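Local coordinates for putative bacterial transcription regulation protein (Staphylococcus aureus, PDB 3LUR), which probably binds a small-molecule effector through a barrel-shaped domain and so takes part in bacterial transcription regulation, at residues 11-15 with 75-79; 17-21 with 34-38; 31-35 with 71-75; 54-58 with 135-139; 97-101 with 117-121. All coordinates share one frame; numbering follows the deposited sequence.

Contact 1: 11-15 with 75-79; sequences SLTLV and AVTGD
Residues L14 and V15 pair with T77 and V76 in an antiparallel ladder joining strand 5-21 to strand 70-77, neighbours in the closed sheet; the short segment axes run at 146°. V15 and V76 form the hydrogen-bonded pair: V15 N donates to V76 O at 2.9 Å, and V76 N donates to V15 O at 2.9 Å. L14 with T77 is the adjoining non-hydrogen-bonded pair, and beyond it G78 N donates to T13 O at 2.9 Å with a nearly straight N-H. The ladder ends by taking in water: T13 N donates to a water oxygen at 3.0 Å, which can also donate to G78 O, bridging the strands where they part.

Two faces result. L14 and T77 point into the barrel, where L14 also meets L59, L61 and L92, whereas V15 and V76 face the opposite way and are covered by L47 of helix 43-50. On the inner face L14 CD2 presses on T77 CG2 at 3.5 Å, the two side chains crossing at a slant, and L12 CD1 reaches the same methyl at 3.9 Å. T77 holds OG1 between its backbone N and carbonyl carbon (chi1 56°), which turns CG2 toward the two leucines and leaves the hydroxyl to bond with N52 and with L55 N. A75 CB completes this side, 4.2 Å from L14 CB.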
# COMPACT_ATOMS: atom_id res chain seq x y z
N SER A 11 5.40 14.36 -3.55
CA SER A 11 6.32 13.25 -3.39
C SER A 11 6.47 13.00 -1.91
O SER A 11 6.56 13.93 -1.12
CB SER A 11 7.67 13.51 -4.04
OG SER A 11 7.52 13.61 -5.45
N LEU A 12 6.49 11.74 -1.52
CA LEU A 12 6.58 11.41 -0.11
C LEU A 12 7.76 10.51 0.17
O LEU A 12 8.22 9.80 -0.71
CB LEU A 12 5.30 10.71 0.34
CG LEU A 12 4.01 11.52 0.24
CD1 LEU A 12 2.85 10.63 0.53
CD2 LEU A 12 4.00 12.74 1.15
N THR A 13 8.29 10.61 1.39
CA THR A 13 9.35 9.74 1.81
C THR A 13 8.70 8.60 2.60
O THR A 13 8.01 8.84 3.60
CB THR A 13 10.35 10.45 2.70
OG1 THR A 13 11.02 11.45 1.93
CG2 THR A 13 11.37 9.48 3.24
N LEU A 14 8.90 7.37 2.14
CA LEU A 14 8.33 6.20 2.81
C LEU A 14 9.44 5.41 3.49
O LEU A 14 10.50 5.19 2.91
CB LEU A 14 7.59 5.33 1.81
CG LEU A 14 6.45 5.99 1.07
CD1 LEU A 14 5.72 4.97 0.22
CD2 LEU A 14 5.46 6.64 2.04
N VAL A 15 9.22 5.07 4.76
CA VAL A 15 10.19 4.39 5.59
C VAL A 15 9.56 3.04 5.93
O VAL A 15 8.43 2.98 6.44
CB VAL A 15 10.46 5.14 6.92
CG1 VAL A 15 11.55 4.45 7.72
CG2 VAL A 15 10.86 6.63 6.67
N ALA A 75 5.16 0.26 5.27
CA ALA A 75 5.83 1.53 5.44
C ALA A 75 4.92 2.62 5.98
O ALA A 75 3.68 2.54 5.91
CB ALA A 75 6.35 1.98 4.07
N VAL A 76 5.57 3.66 6.46
CA VAL A 76 4.87 4.87 6.90
C VAL A 76 5.51 6.06 6.21
O VAL A 76 6.67 6.02 5.81
CB VAL A 76 4.95 5.11 8.43
CG1 VAL A 76 4.29 3.96 9.19
CG2 VAL A 76 6.41 5.31 8.91
N THR A 77 4.73 7.14 6.08
CA THR A 77 5.28 8.38 5.56
C THR A 77 6.08 8.99 6.68
O THR A 77 5.60 9.10 7.83
CB THR A 77 4.21 9.35 5.13
OG1 THR A 77 3.33 9.60 6.23
CG2 THR A 77 3.45 8.83 3.94
N GLY A 78 7.33 9.33 6.38
CA GLY A 78 8.22 9.90 7.37
C GLY A 78 9.08 11.02 6.84
O GLY A 78 9.05 11.33 5.65
N ASP A 79 9.84 11.63 7.74
CA ASP A 79 10.79 12.68 7.38
C ASP A 79 12.12 12.05 7.01
O ASP A 79 12.43 10.97 7.50
CB ASP A 79 11.02 13.64 8.55
CG ASP A 79 9.75 14.40 8.94
OD1 ASP A 79 8.86 14.55 8.09
OD2 ASP A 79 9.68 14.87 10.09
O HOH W 1 6.98 12.12 3.63

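Contact 2: 17-21 with 34-38; sequences IKETY and FWQRC. With EDO (1,2-ethanediol), chain F.
E19 and R37 form an end-on salt bridge in which each carboxylate oxygen takes one terminal nitrogen. R37 NH1 lies 2.6 Å from E19 OE2, and R37 NH2 reaches the syn lone pair of E19 OE1 at 3.1 Å with an almost straight N-H (171°). Carboxylate and guanidinium are nearly coplanar, 11° apart, which favours this two-point grip. E19 OE1 has a second donor, since Y21 OH bonds to its anti lone pair at 2.6 Å; the rotation of the carboxylate is thus fixed from two directions.

The pair ties helix 24-41 to strand 5-21, the strand just before it in the chain; over these short segments the axes pass 10.9 Å apart. Beneath the carboxylate lies the ring of F34, which leaves the helix with CG anti to the backbone N (chi1 177°), a setting that directs the ring under E19. The two flat groups are stacked, and E19 CG stands over the ring face, 3.7 Å from the F34 centroid. At the rim, I17 CG2 touches F34 CZ at 4.0 Å, while I17 O lies near the ring plane. R37 NH1 also donates to O1 of an ethanediol, which E41 binds as well.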
# COMPACT_ATOMS: atom_id res chain seq x y z
N ILE A 17 9.92 -1.63 5.35
CA ILE A 17 10.58 -2.88 5.02
C ILE A 17 9.91 -3.49 3.81
O ILE A 17 8.69 -3.55 3.75
CB ILE A 17 10.51 -3.89 6.20
CG1 ILE A 17 11.17 -3.31 7.46
CG2 ILE A 17 11.23 -5.17 5.84
CD1 ILE A 17 12.70 -3.09 7.28
N LYS A 18 10.73 -3.99 2.90
CA LYS A 18 10.23 -4.53 1.65
C LYS A 18 10.53 -6.02 1.54
O LYS A 18 11.57 -6.48 1.96
CB LYS A 18 10.87 -3.78 0.46
CG LYS A 18 10.29 -4.17 -0.89
CD LYS A 18 10.87 -3.34 -2.05
CE LYS A 18 12.14 -3.91 -2.63
NZ LYS A 18 12.39 -3.33 -4.00
N GLU A 19 9.58 -6.76 0.97
CA GLU A 19 9.77 -8.18 0.63
C GLU A 19 9.42 -8.31 -0.84
O GLU A 19 8.53 -7.63 -1.31
CB GLU A 19 8.91 -9.10 1.48
CG GLU A 19 9.47 -9.28 2.87
CD GLU A 19 8.81 -10.40 3.66
OE1 GLU A 19 7.79 -10.98 3.21
OE2 GLU A 19 9.32 -10.69 4.76
N THR A 20 10.16 -9.15 -1.57
CA THR A 20 9.92 -9.30 -2.99
C THR A 20 9.48 -10.72 -3.23
O THR A 20 10.07 -11.67 -2.71
CB THR A 20 11.18 -8.97 -3.81
OG1 THR A 20 11.57 -7.62 -3.54
CG2 THR A 20 10.93 -9.13 -5.34
N TYR A 21 8.41 -10.85 -4.01
CA TYR A 21 7.86 -12.14 -4.35
C TYR A 21 7.93 -12.37 -5.85
O TYR A 21 8.09 -11.41 -6.64
CB TYR A 21 6.43 -12.18 -3.87
CG TYR A 21 6.30 -11.71 -2.45
CD1 TYR A 21 6.73 -12.49 -1.41
CD2 TYR A 21 5.73 -10.47 -2.15
CE1 TYR A 21 6.61 -12.07 -0.09
CE2 TYR A 21 5.59 -10.05 -0.85
CZ TYR A 21 6.04 -10.86 0.17
OH TYR A 21 5.91 -10.45 1.47
N PHE A 34 3.79 -11.59 6.32
CA PHE A 34 4.76 -10.51 6.42
C PHE A 34 4.29 -9.49 7.46
O PHE A 34 5.09 -9.06 8.30
CB PHE A 34 4.97 -9.91 5.02
CG PHE A 34 5.89 -8.73 4.97
CD1 PHE A 34 6.95 -8.60 5.85
CD2 PHE A 34 5.78 -7.82 3.92
CE1 PHE A 34 7.81 -7.50 5.76
CE2 PHE A 34 6.63 -6.76 3.81
CZ PHE A 34 7.66 -6.59 4.72
N TRP A 35 3.00 -9.12 7.41
CA TRP A 35 2.44 -8.25 8.44
C TRP A 35 2.56 -8.89 9.83
O TRP A 35 2.93 -8.23 10.80
CB TRP A 35 0.96 -7.94 8.17
CG TRP A 35 0.73 -6.91 7.17
CD1 TRP A 35 0.41 -7.10 5.87
CD2 TRP A 35 0.78 -5.50 7.37
NE1 TRP A 35 0.25 -5.90 5.24
CE2 TRP A 35 0.46 -4.90 6.14
CE3 TRP A 35 1.07 -4.68 8.47
CZ2 TRP A 35 0.43 -3.52 5.96
CZ3 TRP A 35 1.02 -3.31 8.30
CH2 TRP A 35 0.72 -2.75 7.05
N GLN A 36 2.26 -10.19 9.91
CA GLN A 36 2.33 -10.90 11.20
C GLN A 36 3.75 -10.83 11.78
O GLN A 36 3.95 -10.53 12.97
CB GLN A 36 1.89 -12.37 11.04
CG GLN A 36 1.91 -13.17 12.33
CD GLN A 36 1.39 -14.60 12.19
OE1 GLN A 36 1.03 -15.05 11.09
NE2 GLN A 36 1.36 -15.33 13.30
N ARG A 37 4.74 -11.10 10.94
CA ARG A 37 6.14 -11.05 11.37
C ARG A 37 6.55 -9.64 11.81
O ARG A 37 7.14 -9.48 12.85
CB ARG A 37 7.07 -11.61 10.27
CG ARG A 37 6.93 -13.13 10.12
CD ARG A 37 7.78 -13.75 9.03
NE ARG A 37 7.21 -13.64 7.69
CZ ARG A 37 7.57 -12.74 6.76
NH1 ARG A 37 8.49 -11.81 7.01
NH2 ARG A 37 6.99 -12.78 5.56
N CYS A 38 6.21 -8.62 11.03
CA CYS A 38 6.51 -7.22 11.42
C CYS A 38 5.88 -6.87 12.75
O CYS A 38 6.52 -6.23 13.58
CB CYS A 38 6.04 -6.22 10.40
SG CYS A 38 6.96 -6.27 8.84
C1 EDO F . 9.53 -9.11 9.02
O1 EDO F . 10.11 -10.43 9.03
C2 EDO F . 10.60 -8.08 8.70
O2 EDO F . 11.74 -8.32 9.51

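Contact 3: 31-35 with 71-75; sequences IAGFW and SYMIA
I31, F34 and W35 meet Y72 and I74 where helix 24-41 runs over strand 70-77, the short segment axes 10.0 Å apart at 28°. W35 NE1 donates to Y72 OH at 3.0 Å, the hydroxyl lying in the indole plane at its edge; the same hydroxyl is bonded to E136, so W35, Y72 and E136 form a chain of polar contacts. The five-membered ring of W35 and the Y72 ring meet obliquely, planes 72° apart.

I74 works as a wedge. With CG1 anti to its carbonyl carbon and the chain extended, CD1 slips between two aromatic rings, 3.7 Å from the F34 centroid and 3.8 Å from the centroid of the W35 five-membered ring, over a face of each. Y72 is covered on one face by I31, whose CG2 lies over the ring face, 3.8 Å from the centroid and offset toward the rim, and whose CD1 comes within 3.4 Å of Y72 CD1. F34 meets the Y72 ring at the edge.

Y72 and I74, alternate residues of the strand, thus receive one side of the helix, the usual pattern of a helix packed on an antiparallel sheet, here in an effector-binding fold of the SHS2 clan.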
# COMPACT_ATOMS: atom_id res chain seq x y z
N ILE A 31 1.74 -12.00 1.99
CA ILE A 31 1.58 -10.70 2.62
C ILE A 31 1.04 -10.72 4.06
O ILE A 31 1.56 -9.99 4.91
CB ILE A 31 0.80 -9.73 1.71
CG1 ILE A 31 1.70 -9.28 0.55
CG2 ILE A 31 0.32 -8.52 2.50
CD1 ILE A 31 0.92 -8.65 -0.63
N ALA A 32 0.02 -11.53 4.35
CA ALA A 32 -0.50 -11.58 5.71
C ALA A 32 0.60 -11.98 6.70
O ALA A 32 0.74 -11.40 7.76
CB ALA A 32 -1.67 -12.56 5.81
N GLY A 33 1.39 -12.98 6.31
CA GLY A 33 2.48 -13.46 7.13
C GLY A 33 3.54 -12.40 7.35
O GLY A 33 4.15 -12.33 8.41
N PHE A 34 3.79 -11.59 6.32
CA PHE A 34 4.76 -10.51 6.42
C PHE A 34 4.29 -9.49 7.46
O PHE A 34 5.09 -9.06 8.30
CB PHE A 34 4.97 -9.91 5.02
CG PHE A 34 5.89 -8.73 4.97
CD1 PHE A 34 6.95 -8.60 5.85
CD2 PHE A 34 5.78 -7.82 3.92
CE1 PHE A 34 7.81 -7.50 5.76
CE2 PHE A 34 6.63 -6.76 3.81
CZ PHE A 34 7.66 -6.59 4.72
N TRP A 35 3.00 -9.12 7.41
CA TRP A 35 2.44 -8.25 8.44
C TRP A 35 2.56 -8.89 9.83
O TRP A 35 2.93 -8.23 10.80
CB TRP A 35 0.96 -7.94 8.17
CG TRP A 35 0.73 -6.91 7.17
CD1 TRP A 35 0.41 -7.10 5.87
CD2 TRP A 35 0.78 -5.50 7.37
NE1 TRP A 35 0.25 -5.90 5.24
CE2 TRP A 35 0.46 -4.90 6.14
CE3 TRP A 35 1.07 -4.68 8.47
CZ2 TRP A 35 0.43 -3.52 5.96
CZ3 TRP A 35 1.02 -3.31 8.30
CH2 TRP A 35 0.72 -2.75 7.05
N SER A 71 6.93 -6.63 -5.32
CA SER A 71 7.40 -6.34 -3.97
C SER A 71 6.27 -5.71 -3.15
O SER A 71 5.38 -5.07 -3.70
CB SER A 71 8.60 -5.41 -4.00
OG SER A 71 9.73 -6.04 -4.58
N TYR A 72 6.30 -5.92 -1.85
CA TYR A 72 5.36 -5.32 -0.97
C TYR A 72 6.17 -4.67 0.12
O TYR A 72 7.03 -5.32 0.71
CB TYR A 72 4.50 -6.38 -0.36
CG TYR A 72 3.34 -5.90 0.42
CD1 TYR A 72 2.16 -5.55 -0.23
CD2 TYR A 72 3.35 -5.87 1.81
CE1 TYR A 72 1.04 -5.16 0.47
CE2 TYR A 72 2.23 -5.47 2.52
CZ TYR A 72 1.07 -5.14 1.84
OH TYR A 72 -0.08 -4.77 2.50
N MSE A 73 5.91 -3.40 0.37
CA MSE A 73 6.61 -2.70 1.42
C MSE A 73 5.64 -2.22 2.48
O MSE A 73 4.67 -1.51 2.21
CB MSE A 73 7.43 -1.54 0.84
CG MSE A 73 8.22 -0.75 1.86
SE MSE A 73 8.97 0.80 0.94
CE MSE A 73 9.91 1.59 2.40
N ILE A 74 5.90 -2.63 3.72
CA ILE A 74 5.14 -2.13 4.85
C ILE A 74 5.87 -0.85 5.24
O ILE A 74 7.08 -0.88 5.48
CB ILE A 74 5.13 -3.16 5.98
CG1 ILE A 74 4.28 -4.34 5.52
CG2 ILE A 74 4.60 -2.54 7.30
CD1 ILE A 74 4.30 -5.54 6.48
N ALA A 75 5.16 0.26 5.27
CA ALA A 75 5.83 1.53 5.44
C ALA A 75 4.92 2.62 5.98
O ALA A 75 3.68 2.54 5.91
CB ALA A 75 6.35 1.98 4.07

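Contact 4: 54-58 with 135-139; sequences DLAGI and FELYQ. With EDO (1,2-ethanediol), chain I; EDO (1,2-ethanediol), chain H.
I58 and Y138 make the tight end of this contact, an antiparallel hydrogen-bonded pair in which Y138 N donates to I58 O at 2.8 Å and I58 N to Y138 O at 2.9 Å. The second donor is tilted 32° from the carbonyl plane, where the loop is just turning into strand 58-64. G57 fits in closely before the pair: its CA is 3.1 Å from Y138 O, and a positive phi of 152° is readily reached only by glycine. A56, centre of an inverse gamma turn, leads into it.

Below this, apolar groups close up. L137, with CG anti to its backbone N (chi1 -179°), sends CD1 to within 4.0 Å of L55 CB, and L55 CD1 in turn lies 3.8 Å from F135 CZ. W153 stacks on that phenyl ring.

The other side is looser. A56 and Q139 are exposed and touch little of each other; two ethanediols, probably from the crystallisation liquor, lie at separate places on this side, one making a weak bond from its O1 to Y138 O.

Y138 OH donates to E136 OE1 at 2.6 Å from above the carboxylate plane, and Y72 OH shares that oxygen. Two hydroxyls therefore hold a buried carboxylate in place. A tetraethylene glycol, probably also from the liquor, lies near Y138; such molecules often mark pockets, so this may be part of an effector-binding site.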
# COMPACT_ATOMS: atom_id res chain seq x y z
N ASP A 54 1.77 12.39 7.00
CA ASP A 54 1.50 12.76 5.59
C ASP A 54 0.38 11.92 5.03
O ASP A 54 -0.41 12.40 4.21
CB ASP A 54 2.74 12.60 4.71
CG ASP A 54 3.73 13.72 4.89
OD1 ASP A 54 3.34 14.80 5.37
OD2 ASP A 54 4.90 13.55 4.52
N LEU A 55 0.39 10.63 5.38
CA LEU A 55 -0.74 9.73 5.11
C LEU A 55 -1.16 9.18 6.47
O LEU A 55 -0.32 8.76 7.28
CB LEU A 55 -0.36 8.59 4.17
CG LEU A 55 -0.19 9.03 2.71
CD1 LEU A 55 0.40 7.94 1.89
CD2 LEU A 55 -1.55 9.50 2.14
N ALA A 56 -2.47 9.23 6.73
CA ALA A 56 -3.01 8.81 8.04
C ALA A 56 -3.22 7.31 8.08
O ALA A 56 -4.32 6.80 7.87
CB ALA A 56 -4.33 9.55 8.34
N GLY A 57 -2.17 6.59 8.37
CA GLY A 57 -2.26 5.17 8.50
C GLY A 57 -0.93 4.57 8.14
O GLY A 57 0.09 5.28 8.01
N ILE A 58 -0.92 3.27 8.06
CA ILE A 58 0.28 2.56 7.68
C ILE A 58 -0.00 1.97 6.30
O ILE A 58 -1.16 1.56 5.99
CB ILE A 58 0.69 1.53 8.77
CG1 ILE A 58 2.01 0.85 8.39
CG2 ILE A 58 -0.43 0.52 9.02
CD1 ILE A 58 2.69 0.14 9.53
N PHE A 135 -0.92 1.46 -3.36
CA PHE A 135 -0.91 1.05 -1.96
C PHE A 135 -2.24 0.88 -1.29
O PHE A 135 -3.25 1.47 -1.69
CB PHE A 135 0.01 1.99 -1.13
CG PHE A 135 -0.39 3.45 -1.15
CD1 PHE A 135 0.11 4.31 -2.11
CD2 PHE A 135 -1.21 3.98 -0.14
CE1 PHE A 135 -0.22 5.65 -2.11
CE2 PHE A 135 -1.53 5.32 -0.12
CZ PHE A 135 -1.06 6.16 -1.11
N GLU A 136 -2.21 0.07 -0.23
CA GLU A 136 -3.29 -0.09 0.70
C GLU A 136 -2.93 0.83 1.86
O GLU A 136 -1.78 0.87 2.27
CB GLU A 136 -3.31 -1.54 1.20
CG GLU A 136 -3.44 -2.56 0.10
CD GLU A 136 -2.81 -3.90 0.41
OE1 GLU A 136 -2.39 -4.17 1.56
OE2 GLU A 136 -2.72 -4.69 -0.52
N LEU A 137 -3.89 1.55 2.39
CA LEU A 137 -3.63 2.42 3.51
C LEU A 137 -4.55 2.00 4.65
O LEU A 137 -5.80 2.00 4.51
CB LEU A 137 -3.83 3.89 3.12
CG LEU A 137 -3.58 4.94 4.21
CD1 LEU A 137 -2.07 4.95 4.62
CD2 LEU A 137 -4.05 6.34 3.79
N TYR A 138 -3.92 1.68 5.78
CA TYR A 138 -4.61 1.15 6.98
C TYR A 138 -4.65 2.12 8.16
O TYR A 138 -3.64 2.40 8.78
CB TYR A 138 -3.93 -0.14 7.43
CG TYR A 138 -3.95 -1.25 6.40
CD1 TYR A 138 -5.06 -2.07 6.27
CD2 TYR A 138 -2.87 -1.47 5.57
CE1 TYR A 138 -5.08 -3.07 5.33
CE2 TYR A 138 -2.89 -2.46 4.64
CZ TYR A 138 -4.00 -3.25 4.51
OH TYR A 138 -4.02 -4.24 3.55
N GLN A 139 -5.84 2.63 8.44
CA GLN A 139 -6.10 3.44 9.61
C GLN A 139 -6.16 2.52 10.80
O GLN A 139 -6.27 1.28 10.65
CB GLN A 139 -7.45 4.14 9.46
CG GLN A 139 -8.64 3.17 9.34
CD GLN A 139 -9.96 3.88 9.15
OE1 GLN A 139 -10.29 4.78 9.90
NE2 GLN A 139 -10.71 3.48 8.13
C1 EDO I . -7.15 5.59 5.63
O1 EDO I . -8.40 5.22 6.17
C2 EDO I . -6.90 7.06 5.92
O2 EDO I . -6.71 7.24 7.31
C1 EDO H . -2.56 3.13 12.96
O1 EDO H . -2.49 2.46 11.69
C2 EDO H . -2.97 4.59 12.76
O2 EDO H . -1.90 5.35 12.18

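Contact 5: 97-101 with 117-121; sequences YMVFE and VHHYI. With EDO (1,2-ethanediol), chain G.
F100 and V117 meet in a hydrophobic helix-on-sheet interface, where helix 108-124 packs on residues 97-101 of strand 88-103; the short segment axes are 11.5 Å apart at 139°, an oblique course, more antiparallel than parallel. V117 CG2 stands over one face of the F100 ring, 4.0 Å from the centroid and offset toward the rim, with its closest atom F100 CG at 3.8 Å. The other branch, V117 CG1, sits over the same face, above F100 CE1 at its rim, so both methyls of the valine are used on one aromatic group.

Y120, three residues and nearly a turn further along, meets the far end of the same ring. F100 CZ lies 4.0 Å from Y120 CD2, the centroids are 5.9 Å apart and the planes stand at 70°, an oblique meeting. Y120 CG is anti to its backbone N (chi1 168°), which carries the ring out across F100 and on to Q125, to which its hydroxyl bonds. M98, a selenomethionine here, fills the space beside it: SE lies near the plane of the Y120 ring at its edge, 4.3 Å from CE2. A bend at chi3 turns M98 CE onto I121 CG1 at 3.9 Å.

Strand 149-156 extends the surface under the helix, with M154 against V117 and V156 against M98, and from the chain start Y4 packs on M98 and Y120 while M2 touches V117.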
# COMPACT_ATOMS: atom_id res chain seq x y z
N TYR A 97 -4.25 9.98 -7.97
CA TYR A 97 -4.68 8.65 -7.63
C TYR A 97 -6.18 8.53 -7.70
O TYR A 97 -6.90 9.51 -7.52
CB TYR A 97 -4.30 8.30 -6.17
CG TYR A 97 -2.82 8.16 -5.89
CD1 TYR A 97 -2.04 9.27 -5.59
CD2 TYR A 97 -2.22 6.94 -5.93
CE1 TYR A 97 -0.67 9.12 -5.34
CE2 TYR A 97 -0.90 6.77 -5.69
CZ TYR A 97 -0.11 7.85 -5.40
OH TYR A 97 1.20 7.61 -5.18
N MSE A 98 -6.63 7.30 -8.01
CA MSE A 98 -8.00 6.92 -7.78
C MSE A 98 -7.94 6.19 -6.45
O MSE A 98 -7.10 5.30 -6.27
CB MSE A 98 -8.53 6.00 -8.87
CG MSE A 98 -8.59 6.64 -10.23
SE MSE A 98 -9.17 5.29 -11.54
CE MSE A 98 -7.64 4.12 -11.41
N VAL A 99 -8.77 6.60 -5.51
CA VAL A 99 -8.79 6.01 -4.18
C VAL A 99 -10.08 5.26 -3.93
O VAL A 99 -11.17 5.85 -3.96
CB VAL A 99 -8.58 7.05 -3.10
CG1 VAL A 99 -8.52 6.36 -1.68
CG2 VAL A 99 -7.32 7.84 -3.37
N PHE A 100 -9.96 3.94 -3.79
CA PHE A 100 -11.10 3.05 -3.59
C PHE A 100 -11.13 2.66 -2.13
O PHE A 100 -10.17 2.89 -1.41
CB PHE A 100 -10.95 1.79 -4.43
CG PHE A 100 -10.80 2.04 -5.88
CD1 PHE A 100 -9.57 2.36 -6.40
CD2 PHE A 100 -11.88 1.94 -6.74
CE1 PHE A 100 -9.41 2.60 -7.78
CE2 PHE A 100 -11.74 2.18 -8.10
CZ PHE A 100 -10.52 2.50 -8.62
N GLU A 101 -12.26 2.10 -1.70
CA GLU A 101 -12.41 1.59 -0.34
C GLU A 101 -12.76 0.11 -0.38
O GLU A 101 -13.62 -0.33 -1.17
CB GLU A 101 -13.47 2.35 0.44
CG GLU A 101 -13.02 3.75 0.88
CD GLU A 101 -14.02 4.45 1.79
OE1 GLU A 101 -15.19 4.01 1.87
OE2 GLU A 101 -13.62 5.44 2.46
N VAL A 117 -10.43 -4.03 -8.24
CA VAL A 117 -9.77 -2.80 -8.74
C VAL A 117 -8.94 -3.07 -9.98
O VAL A 117 -9.05 -2.36 -10.96
CB VAL A 117 -8.90 -2.14 -7.66
CG1 VAL A 117 -8.06 -1.06 -8.28
CG2 VAL A 117 -9.75 -1.59 -6.57
N HIS A 118 -8.09 -4.10 -9.95
CA HIS A 118 -7.31 -4.45 -11.16
C HIS A 118 -8.23 -4.73 -12.33
O HIS A 118 -7.97 -4.25 -13.43
CB HIS A 118 -6.38 -5.66 -10.94
CG HIS A 118 -5.20 -5.36 -10.05
ND1 HIS A 118 -4.37 -4.28 -10.25
CD2 HIS A 118 -4.69 -6.04 -8.99
CE1 HIS A 118 -3.42 -4.28 -9.32
NE2 HIS A 118 -3.60 -5.34 -8.55
N HIS A 119 -9.31 -5.46 -12.10
CA HIS A 119 -10.25 -5.74 -13.16
C HIS A 119 -10.88 -4.46 -13.72
O HIS A 119 -11.01 -4.29 -14.93
CB HIS A 119 -11.35 -6.69 -12.68
CG HIS A 119 -12.40 -6.93 -13.71
ND1 HIS A 119 -12.12 -7.50 -14.93
CD2 HIS A 119 -13.72 -6.65 -13.72
CE1 HIS A 119 -13.23 -7.57 -15.64
NE2 HIS A 119 -14.21 -7.05 -14.93
N TYR A 120 -11.27 -3.57 -12.82
CA TYR A 120 -11.89 -2.30 -13.20
C TYR A 120 -10.94 -1.47 -14.06
O TYR A 120 -11.33 -0.92 -15.11
CB TYR A 120 -12.32 -1.53 -11.94
CG TYR A 120 -12.69 -0.11 -12.24
CD1 TYR A 120 -13.91 0.21 -12.78
CD2 TYR A 120 -11.79 0.91 -12.01
CE1 TYR A 120 -14.22 1.53 -13.12
CE2 TYR A 120 -12.10 2.22 -12.32
CZ TYR A 120 -13.31 2.52 -12.86
OH TYR A 120 -13.60 3.82 -13.17
N ILE A 121 -9.69 -1.44 -13.65
CA ILE A 121 -8.65 -0.71 -14.41
C ILE A 121 -8.41 -1.33 -15.76
O ILE A 121 -8.34 -0.64 -16.78
CB ILE A 121 -7.34 -0.63 -13.60
CG1 ILE A 121 -7.53 0.32 -12.44
CG2 ILE A 121 -6.11 -0.18 -14.50
CD1 ILE A 121 -6.40 0.31 -11.48
C1 EDO G . -3.65 -4.50 -14.18
O1 EDO G . -3.40 -5.36 -13.07
C2 EDO G . -4.62 -3.40 -13.76
O2 EDO G . -4.20 -2.78 -12.52

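All five contacts reach one six-stranded antiparallel barrel, three of them through helices packed on it. Contacts 1 and 2 use strand 5-21, contacts 1 and 3 use strand 70-77, and contacts 2 and 3 share helix 24-41, with centres about 4 Å apart. Along the chain contact 2 is nested inside contact 1, while contacts 3 and 4 cross. Contact 4 joins contact 3 through Y72 and E136 and contact 1 through T77 and L55, and its F135 touches Y97 of contact 5. Contact 5 sits on the opposite side of the chain's centre from contact 2, about 23 Å between centres. Helices 24-41 and 108-124 thus cover different parts of one barrel.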